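Neurogenic locus protein delta (Drosophila melanogaster, PDB 7ALK) acts as a ligand for the Notch receptor, and is represented here by its N-terminal C2 domain, DSL domain and first EGF-like repeat. Local coordinates at residues Ser1-Glu5 against Cys162-Tyr166; Leu126-Leu130 against Ser147-Ser153; Val138-Thr144 against Tyr156-Cys162. One frame throughout, in Å; residues are numbered along the deposited sequence.

How the interactions relate
All three contacts involve the N-terminal C2 domain, whose strands form two antiparallel sheets. Interaction 1 pairs the first residues of the chain with residues 162-166 and so spans the other two. Interaction 3 shares Cys162 with it; their centres lie 11 Å apart, and neighbouring strands 3-12 and 153-161 join them, with a salt bridge from Glu5 OE1 to Arg159 NE (3.1 Å). Interaction 2 lies farther out, 31 Å from interaction 1 and 22 Å from interaction 3, centre to centre. It links strand 124-135 of the four-stranded sheet to the hairpin interaction 3 uses. Interaction 1 joins the start of the C2 domain to the DSL segment; interaction 2 bridges the two sheets.

Interaction 1: Ser1-Glu5 against Cys162-Tyr166; sequences SGSFE and CDLNY
The chain start meets the turn that follows strand 153-161, in the DSL region. Gly2 precedes the strand that begins at Ser3 and has phi/psi of 72/166, a positive phi that favours glycine. Gly2 packs directly on Cys162, CA to CA 3.6 Å, the nearest pair of CA atoms across the segments. The terminal amine is satisfied by a charged partner: Ser1 N donates to Asp163 OD2 at 2.8 Å, a hydrogen bond and salt bridge, with the Asp163 side chain in the m rotamer and its CA-to-CB bond directed toward residues 1-5. Gly2 N and Asp163 N, both donors, sit 3.2 Å apart without bonding. Ser3 OG (chi1 m) gives its hydrogen to Gly2 O at 2.6 Å. Asp163 to Tyr166 form a type II beta turn, Asn165 at its positive-phi position (63/20), closed by Tyr166 N to Asp163 O at 3.2 Å. The turn brings Tyr166 back so that Ser1 OG lies over one face of its ring, 3.2 Å from CE1. Around this, Cys162 is disulfide-bonded to Cys171, Tyr166 meets Phe174 edge-to-face, and strand 3-12 runs between strands 92-95 and 153-161.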
loop_
_atom_site.group_PDB
_atom_site.type_symbol
_atom_site.label_atom_id
_atom_site.label_comp_id
_atom_site.label_asym_id
_atom_site.label_seq_id
_atom_site.Cartn_x
_atom_site.Cartn_y
_atom_site.Cartn_z
ATOM N N SER A 1 -10.866 0.536 -2.006
ATOM C CA SER A 1 -10.887 -0.437 -0.920
ATOM C C SER A 1 -9.518 -1.075 -0.704
ATOM O O SER A 1 -9.269 -2.190 -1.154
ATOM C CB SER A 1 -11.925 -1.526 -1.197
ATOM O OG SER A 1 -13.244 -1.024 -1.077
ATOM N N GLY A 2 -8.631 -0.360 -0.019
ATOM C CA GLY A 2 -7.346 -0.919 0.355
ATOM C C GLY A 2 -6.360 -1.114 -0.780
ATOM O O GLY A 2 -6.727 -1.057 -1.957
ATOM N N SER A 3 -5.097 -1.347 -0.428
ATOM C CA SER A 3 -4.037 -1.581 -1.400
ATOM C C SER A 3 -2.834 -2.179 -0.684
ATOM O O SER A 3 -2.554 -1.845 0.470
ATOM C CB SER A 3 -3.632 -0.289 -2.125
ATOM O OG SER A 3 -4.699 0.218 -2.905
ATOM N N PHE A 4 -2.133 -3.068 -1.382
ATOM C CA PHE A 4 -0.917 -3.693 -0.876
ATOM C C PHE A 4 0.278 -2.937 -1.442
ATOM O O PHE A 4 0.475 -2.908 -2.662
ATOM C CB PHE A 4 -0.857 -5.173 -1.263
ATOM C CG PHE A 4 0.346 -5.906 -0.719
ATOM C CD1 PHE A 4 1.569 -5.852 -1.369
ATOM C CD2 PHE A 4 0.243 -6.671 0.429
ATOM C CE1 PHE A 4 2.666 -6.528 -0.869
ATOM C CE2 PHE A 4 1.338 -7.351 0.931
ATOM C CZ PHE A 4 2.551 -7.279 0.281
ATOM N N GLU A 5 1.068 -2.328 -0.562
ATOM C CA GLU A 5 2.228 -1.539 -0.955
ATOM C C GLU A 5 3.506 -2.293 -0.617
ATOM O O GLU A 5 3.696 -2.720 0.528
ATOM C CB GLU A 5 2.232 -0.176 -0.259
ATOM C CG GLU A 5 1.155 0.779 -0.742
ATOM C CD GLU A 5 1.045 2.018 0.125
ATOM O OE1 GLU A 5 1.360 1.934 1.331
ATOM O OE2 GLU A 5 0.646 3.079 -0.401
ATOM N N CYS A 162 -6.020 0.560 4.130
ATOM C CA CYS A 162 -7.303 0.829 3.501
ATOM C C CYS A 162 -7.264 2.148 2.737
ATOM O O CYS A 162 -6.502 3.062 3.066
ATOM C CB CYS A 162 -8.421 0.869 4.545
ATOM S SG CYS A 162 -8.624 -0.640 5.528
ATOM N N ASP A 163 -8.098 2.237 1.704
ATOM C CA ASP A 163 -8.217 3.471 0.944
ATOM C C ASP A 163 -8.936 4.534 1.772
ATOM O O ASP A 163 -9.439 4.278 2.871
ATOM C CB ASP A 163 -8.960 3.225 -0.368
ATOM C CG ASP A 163 -8.106 2.514 -1.400
ATOM O OD1 ASP A 163 -6.919 2.251 -1.116
ATOM O OD2 ASP A 163 -8.624 2.216 -2.497
ATOM N N LEU A 164 -8.981 5.748 1.228
ATOM C CA LEU A 164 -9.646 6.846 1.914
ATOM C C LEU A 164 -11.138 6.564 2.046
ATOM O O LEU A 164 -11.764 6.010 1.139
ATOM C CB LEU A 164 -9.419 8.157 1.161
ATOM C CG LEU A 164 -9.929 9.432 1.837
ATOM C CD1 LEU A 164 -9.143 9.724 3.107
ATOM C CD2 LEU A 164 -9.862 10.612 0.878
ATOM N N ASN A 165 -11.698 6.937 3.199
ATOM C CA ASN A 165 -13.114 6.760 3.521
ATOM C C ASN A 165 -13.525 5.291 3.567
ATOM O O ASN A 165 -14.716 4.975 3.468
ATOM C CB ASN A 165 -14.013 7.527 2.543
ATOM C CG ASN A 165 -13.935 9.027 2.735
ATOM O OD1 ASN A 165 -13.756 9.513 3.852
ATOM N ND2 ASN A 165 -14.070 9.771 1.642
ATOM N N TYR A 166 -12.567 4.383 3.720
ATOM C CA TYR A 166 -12.845 2.959 3.863
ATOM C C TYR A 166 -12.248 2.468 5.173
ATOM O O TYR A 166 -11.026 2.514 5.359
ATOM C CB TYR A 166 -12.295 2.162 2.679
ATOM C CG TYR A 166 -13.239 2.113 1.501
ATOM C CD1 TYR A 166 -14.272 1.185 1.456
ATOM C CD2 TYR A 166 -13.104 2.993 0.436
ATOM C CE1 TYR A 166 -15.142 1.135 0.383
ATOM C CE2 TYR A 166 -13.971 2.949 -0.641
ATOM C CZ TYR A 166 -14.986 2.018 -0.661
ATOM O OH TYR A 166 -15.851 1.971 -1.730
#

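Interaction 2: Leu126-Leu130 against Ser147-Ser153; sequences LIQRL and SESQYTS
A classic beta bulge on strand 124-135, an outermost strand of the four-stranded sheet in the C2 domain's beta-sandwich, faces the loop of the hairpin formed by strands 143-148 and 153-161. In the bulge Ile127 and Gln128 both lie opposite Ala110 of strand 103-113; Ile127 has phi/psi of -87/-52, whereas Gln128 returns to an extended -152/149. The facing backbones stay well apart, with CA atoms 7.0 Å from Gln128 to Thr152 and 6.9 Å from Leu130 to Ser147, so side chains make the contact. Gln128 points its CA-to-CB bond toward the loop and reaches out with chi1 and chi2 both t. This extended side chain lies between Ser147, Ser149 and Thr152, its CD 4.1 Å from Ser149 CB and its NE2 3.2 Å from Ser147 OG. The loop holds its shape through Ser149 N to Thr152 O, 2.9 Å, which brings Thr152 (chi1 p) round to face Gln128. Ile127 and Leu130 add van der Waals contacts on either side of Gln128 along the strand: Ile127 CG2 meets Thr152 CG2 at 3.6 Å, an apolar touch, and Leu130 CB lies 3.8 Å from the hydroxyl Ser147 OG. Phe11 of strand 3-12 touches Ile127, Gln128 and Thr152, placing the contact where the two sheets meet. The one definite hydrogen bond across the segments is short: Thr152 OG1 donates to Gln128 OE1 at 2.5 Å.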
loop_
_atom_site.group_PDB
_atom_site.type_symbol
_atom_site.label_atom_id
_atom_site.label_comp_id
_atom_site.label_asym_id
_atom_site.label_seq_id
_atom_site.Cartn_x
_atom_site.Cartn_y
_atom_site.Cartn_z
ATOM N N LEU A 126 18.925 -13.859 -14.371
ATOM C CA LEU A 126 18.258 -13.758 -13.078
ATOM C C LEU A 126 19.290 -13.656 -11.962
ATOM O O LEU A 126 20.118 -14.556 -11.794
ATOM C CB LEU A 126 17.350 -14.965 -12.858
ATOM C CG LEU A 126 16.802 -15.161 -11.440
ATOM C CD1 LEU A 126 15.810 -14.064 -11.081
ATOM C CD2 LEU A 126 16.168 -16.535 -11.293
ATOM N N ILE A 127 19.236 -12.571 -11.196
ATOM C CA ILE A 127 20.191 -12.355 -10.111
ATOM C C ILE A 127 19.732 -13.021 -8.820
ATOM O O ILE A 127 20.483 -13.776 -8.197
ATOM C CB ILE A 127 20.432 -10.845 -9.901
ATOM C CG1 ILE A 127 20.567 -10.123 -11.240
ATOM C CG2 ILE A 127 21.674 -10.620 -9.061
ATOM C CD1 ILE A 127 20.625 -8.620 -11.102
ATOM N N GLN A 128 18.502 -12.750 -8.390
ATOM C CA GLN A 128 18.002 -13.287 -7.134
ATOM C C GLN A 128 16.489 -13.418 -7.207
ATOM O O GLN A 128 15.817 -12.642 -7.890
ATOM C CB GLN A 128 18.396 -12.401 -5.945
ATOM C CG GLN A 128 18.057 -12.994 -4.586
ATOM C CD GLN A 128 18.371 -12.057 -3.440
ATOM O OE1 GLN A 128 19.112 -11.088 -3.600
ATOM N NE2 GLN A 128 17.806 -12.341 -2.274
ATOM N N ARG A 129 15.961 -14.409 -6.490
ATOM C CA ARG A 129 14.527 -14.643 -6.388
ATOM C C ARG A 129 14.167 -14.889 -4.931
ATOM O O ARG A 129 14.840 -15.666 -4.247
ATOM C CB ARG A 129 14.097 -15.836 -7.246
ATOM C CG ARG A 129 12.620 -16.172 -7.143
ATOM C CD ARG A 129 12.333 -17.536 -7.739
ATOM N NE ARG A 129 12.844 -17.645 -9.099
ATOM C CZ ARG A 129 12.092 -17.574 -10.188
ATOM N NH1 ARG A 129 10.781 -17.412 -10.112
ATOM N NH2 ARG A 129 12.669 -17.663 -11.382
ATOM N N LEU A 130 13.109 -14.231 -4.459
ATOM C CA LEU A 130 12.638 -14.400 -3.094
ATOM C C LEU A 130 11.131 -14.610 -3.093
ATOM O O LEU A 130 10.408 -14.048 -3.922
ATOM C CB LEU A 130 13.011 -13.195 -2.213
ATOM C CG LEU A 130 12.450 -11.812 -2.554
ATOM C CD1 LEU A 130 11.154 -11.530 -1.808
ATOM C CD2 LEU A 130 13.484 -10.742 -2.254
ATOM N N SER A 147 16.087 -10.142 2.405
ATOM C CA SER A 147 16.449 -11.454 1.886
ATOM C C SER A 147 17.905 -11.448 1.437
ATOM O O SER A 147 18.328 -10.557 0.694
ATOM C CB SER A 147 15.536 -11.843 0.723
ATOM O OG SER A 147 15.880 -13.116 0.206
ATOM N N GLU A 148 18.665 -12.444 1.886
ATOM C CA GLU A 148 20.095 -12.533 1.618
ATOM C C GLU A 148 20.396 -13.870 0.958
ATOM O O GLU A 148 20.099 -14.927 1.526
ATOM C CB GLU A 148 20.904 -12.383 2.908
ATOM C CG GLU A 148 20.643 -11.088 3.659
ATOM C CD GLU A 148 21.126 -11.141 5.095
ATOM O OE1 GLU A 148 20.977 -12.205 5.734
ATOM O OE2 GLU A 148 21.652 -10.121 5.587
ATOM N N SER A 149 20.990 -13.824 -0.234
ATOM C CA SER A 149 21.390 -15.038 -0.933
ATOM C C SER A 149 22.879 -15.301 -0.744
ATOM O O SER A 149 23.419 -15.087 0.345
ATOM C CB SER A 149 21.050 -14.938 -2.422
ATOM O OG SER A 149 21.643 -15.998 -3.153
ATOM N N GLN A 150 23.549 -15.765 -1.801
ATOM C CA GLN A 150 24.984 -16.020 -1.717
ATOM C C GLN A 150 25.790 -14.740 -1.907
ATOM O O GLN A 150 26.807 -14.537 -1.234
ATOM C CB GLN A 150 25.392 -17.067 -2.755
ATOM C CG GLN A 150 26.840 -17.520 -2.652
ATOM C CD GLN A 150 27.073 -18.488 -1.508
ATOM O OE1 GLN A 150 26.130 -19.062 -0.961
ATOM N NE2 GLN A 150 28.335 -18.674 -1.139
ATOM N N TYR A 151 25.354 -13.870 -2.814
ATOM C CA TYR A 151 26.037 -12.613 -3.088
ATOM C C TYR A 151 25.159 -11.384 -2.923
ATOM O O TYR A 151 25.675 -10.322 -2.570
ATOM C CB TYR A 151 26.605 -12.607 -4.517
ATOM C CG TYR A 151 27.568 -13.733 -4.815
ATOM C CD1 TYR A 151 28.869 -13.707 -4.331
ATOM C CD2 TYR A 151 27.178 -14.816 -5.590
ATOM C CE1 TYR A 151 29.753 -14.733 -4.606
ATOM C CE2 TYR A 151 28.054 -15.846 -5.871
ATOM C CZ TYR A 151 29.341 -15.800 -5.375
ATOM O OH TYR A 151 30.218 -16.823 -5.652
ATOM N N THR A 152 23.856 -11.494 -3.165
ATOM C CA THR A 152 22.972 -10.342 -3.225
ATOM C C THR A 152 22.084 -10.264 -1.990
ATOM O O THR A 152 21.844 -11.256 -1.298
ATOM C CB THR A 152 22.100 -10.387 -4.484
ATOM O OG1 THR A 152 21.405 -11.640 -4.541
ATOM C CG2 THR A 152 22.957 -10.238 -5.723
ATOM N N SER A 153 21.592 -9.054 -1.731
ATOM C CA SER A 153 20.710 -8.790 -0.603
ATOM C C SER A 153 19.700 -7.729 -1.012
ATOM O O SER A 153 20.080 -6.696 -1.569
ATOM C CB SER A 153 21.502 -8.326 0.624
ATOM O OG SER A 153 20.635 -7.887 1.654
#

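Interaction 3: Val138-Thr144 against Tyr156-Cys162; sequences VSSEWKT and YDFRVTC
The guanidinium of Arg159 lies flat on the indole of Trp142, centres 4.0 Å apart and planes at 12°, while Arg159 CD makes a CH-pi contact 3.7 Å from the centroid of the six-membered ring. Arg159 (chi1 p, then extended) also gives a weak hydrogen bond from NH1 to Ser140 O, 2.5 Å; its NE forms a salt bridge with Glu5. Arg7 is a cation-pi partner of Trp142 (chi1 m). The backbones are antiparallel. Lys143 and Phe158 are a hydrogen-bonded pair (CA to CA 5.4 Å), with Lys143 N to Phe158 O and Phe158 N to Lys143 O both 3.0 Å; Lys143 CB sits over the Phe158 ring, 3.9 Å from its centroid, and NZ bonds to Gln134. The next pair, Thr144 and Asp157, is non-hydrogen-bonded (CA to CA 4.3 Å), and Thr144 OG1 donates to Asp157 OD1 at 2.6 Å. Farther along, Ser139 N reaches Val160 O at 3.2 Å. An ST turn, Glu141 N to Ser139 OG at 3.2 Å, shapes the intervening bend, and Val138 CG1 packs 3.6 Å from Cys162 SG. Together the segments form the open end of the antiparallel beta hairpin of strands 143-148 and 153-161 in the C2 domain's sandwich.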
loop_
_atom_site.group_PDB
_atom_site.type_symbol
_atom_site.label_atom_id
_atom_site.label_comp_id
_atom_site.label_asym_id
_atom_site.label_seq_id
_atom_site.Cartn_x
_atom_site.Cartn_y
_atom_site.Cartn_z
ATOM N N VAL A 138 -4.344 -5.767 8.290
ATOM C CA VAL A 138 -4.475 -4.386 7.835
ATOM C C VAL A 138 -3.966 -3.454 8.930
ATOM O O VAL A 138 -4.543 -3.383 10.020
ATOM C CB VAL A 138 -5.928 -4.064 7.462
ATOM C CG1 VAL A 138 -6.120 -2.562 7.317
ATOM C CG2 VAL A 138 -6.308 -4.772 6.173
ATOM N N SER A 139 -2.884 -2.738 8.638
ATOM C CA SER A 139 -2.290 -1.816 9.595
ATOM C C SER A 139 -1.426 -0.817 8.842
ATOM O O SER A 139 -0.887 -1.124 7.776
ATOM C CB SER A 139 -1.457 -2.556 10.648
ATOM O OG SER A 139 -0.649 -1.653 11.383
ATOM N N SER A 140 -1.298 0.382 9.413
ATOM C CA SER A 140 -0.499 1.433 8.798
ATOM C C SER A 140 0.997 1.250 9.016
ATOM O O SER A 140 1.782 2.026 8.460
ATOM C CB SER A 140 -0.926 2.804 9.330
ATOM O OG SER A 140 -2.201 3.175 8.834
ATOM N N GLU A 141 1.410 0.259 9.799
ATOM C CA GLU A 141 2.823 0.038 10.072
ATOM C C GLU A 141 3.452 -0.812 8.975
ATOM O O GLU A 141 2.828 -1.742 8.453
ATOM C CB GLU A 141 3.019 -0.628 11.437
ATOM C CG GLU A 141 2.595 -2.085 11.521
ATOM C CD GLU A 141 3.223 -2.803 12.701
ATOM O OE1 GLU A 141 4.267 -2.330 13.198
ATOM O OE2 GLU A 141 2.672 -3.836 13.136
ATOM N N TRP A 142 4.688 -0.474 8.619
ATOM C CA TRP A 142 5.429 -1.244 7.633
ATOM C C TRP A 142 6.094 -2.443 8.293
ATOM O O TRP A 142 6.609 -2.351 9.411
ATOM C CB TRP A 142 6.492 -0.379 6.956
ATOM C CG TRP A 142 5.955 0.754 6.137
ATOM C CD1 TRP A 142 5.739 2.034 6.553
ATOM C CD2 TRP A 142 5.586 0.715 4.752
ATOM N NE1 TRP A 142 5.250 2.792 5.517
ATOM C CE2 TRP A 142 5.148 2.006 4.401
ATOM C CE3 TRP A 142 5.580 -0.287 3.777
ATOM C CZ2 TRP A 142 4.707 2.321 3.116
ATOM C CZ3 TRP A 142 5.143 0.027 2.504
ATOM C CH2 TRP A 142 4.713 1.321 2.185
ATOM N N LYS A 143 6.080 -3.574 7.596
ATOM C CA LYS A 143 6.832 -4.753 8.003
ATOM C C LYS A 143 8.074 -4.847 7.127
ATOM O O LYS A 143 7.969 -4.958 5.900
ATOM C CB LYS A 143 5.981 -6.019 7.895
ATOM C CG LYS A 143 4.816 -6.057 8.878
ATOM C CD LYS A 143 4.074 -7.385 8.824
ATOM C CE LYS A 143 4.939 -8.530 9.323
ATOM N NZ LYS A 143 4.237 -9.841 9.224
ATOM N N THR A 144 9.244 -4.785 7.754
ATOM C CA THR A 144 10.515 -4.729 7.044
ATOM C C THR A 144 11.191 -6.093 7.081
ATOM O O THR A 144 11.244 -6.738 8.133
ATOM C CB THR A 144 11.429 -3.669 7.662
ATOM O OG1 THR A 144 10.850 -2.370 7.476
ATOM C CG2 THR A 144 12.810 -3.699 7.015
ATOM N N TYR A 156 13.325 -4.508 1.887
ATOM C CA TYR A 156 12.027 -4.015 1.450
ATOM C C TYR A 156 11.096 -3.882 2.646
ATOM O O TYR A 156 11.304 -4.496 3.695
ATOM C CB TYR A 156 11.397 -4.945 0.405
ATOM C CG TYR A 156 11.270 -6.377 0.879
ATOM C CD1 TYR A 156 12.345 -7.253 0.808
ATOM C CD2 TYR A 156 10.076 -6.848 1.414
ATOM C CE1 TYR A 156 12.235 -8.557 1.248
ATOM C CE2 TYR A 156 9.957 -8.152 1.856
ATOM C CZ TYR A 156 11.039 -9.002 1.771
ATOM O OH TYR A 156 10.928 -10.300 2.209
ATOM N N ASP A 157 10.060 -3.065 2.467
ATOM C CA ASP A 157 8.957 -2.946 3.409
ATOM C C ASP A 157 7.653 -3.278 2.694
ATOM O O ASP A 157 7.506 -3.024 1.494
ATOM C CB ASP A 157 8.865 -1.534 4.010
ATOM C CG ASP A 157 10.180 -1.056 4.591
ATOM O OD1 ASP A 157 11.032 -1.904 4.926
ATOM O OD2 ASP A 157 10.360 0.174 4.715
ATOM N N PHE A 158 6.704 -3.846 3.435
ATOM C CA PHE A 158 5.420 -4.216 2.855
ATOM C C PHE A 158 4.323 -4.025 3.892
ATOM O O PHE A 158 4.540 -4.225 5.090
ATOM C CB PHE A 158 5.420 -5.663 2.344
ATOM C CG PHE A 158 5.699 -6.688 3.410
ATOM C CD1 PHE A 158 6.998 -6.992 3.778
ATOM C CD2 PHE A 158 4.657 -7.354 4.036
ATOM C CE1 PHE A 158 7.255 -7.936 4.756
ATOM C CE2 PHE A 158 4.907 -8.300 5.013
ATOM C CZ PHE A 158 6.207 -8.591 5.373
ATOM N N ARG A 159 3.139 -3.639 3.416
ATOM C CA ARG A 159 1.988 -3.446 4.287
ATOM C C ARG A 159 0.726 -3.397 3.440
ATOM O O ARG A 159 0.778 -3.285 2.212
ATOM C CB ARG A 159 2.117 -2.165 5.116
ATOM C CG ARG A 159 1.897 -0.898 4.310
ATOM C CD ARG A 159 1.987 0.339 5.181
ATOM N NE ARG A 159 1.692 1.550 4.427
ATOM C CZ ARG A 159 1.785 2.778 4.917
ATOM N NH1 ARG A 159 2.161 2.997 6.166
ATOM N NH2 ARG A 159 1.490 3.813 4.134
ATOM N N VAL A 160 -0.416 -3.484 4.119
ATOM C CA VAL A 160 -1.729 -3.290 3.515
ATOM C C VAL A 160 -2.447 -2.201 4.298
ATOM O O VAL A 160 -2.524 -2.268 5.530
ATOM C CB VAL A 160 -2.564 -4.584 3.508
ATOM C CG1 VAL A 160 -3.766 -4.431 2.583
ATOM C CG2 VAL A 160 -1.719 -5.764 3.095
ATOM N N THR A 161 -2.966 -1.204 3.586
ATOM C CA THR A 161 -3.698 -0.107 4.198
ATOM C C THR A 161 -4.977 0.146 3.416
ATOM O O THR A 161 -5.022 -0.030 2.195
ATOM C CB THR A 161 -2.861 1.182 4.248
ATOM O OG1 THR A 161 -2.373 1.489 2.937
ATOM C CG2 THR A 161 -1.686 1.020 5.202
ATOM N N CYS A 162 -6.020 0.560 4.130
ATOM C CA CYS A 162 -7.303 0.829 3.501
ATOM C C CYS A 162 -7.264 2.148 2.737
ATOM O O CYS A 162 -6.502 3.062 3.066
ATOM C CB CYS A 162 -8.421 0.869 4.545
ATOM S SG CYS A 162 -8.624 -0.640 5.528
#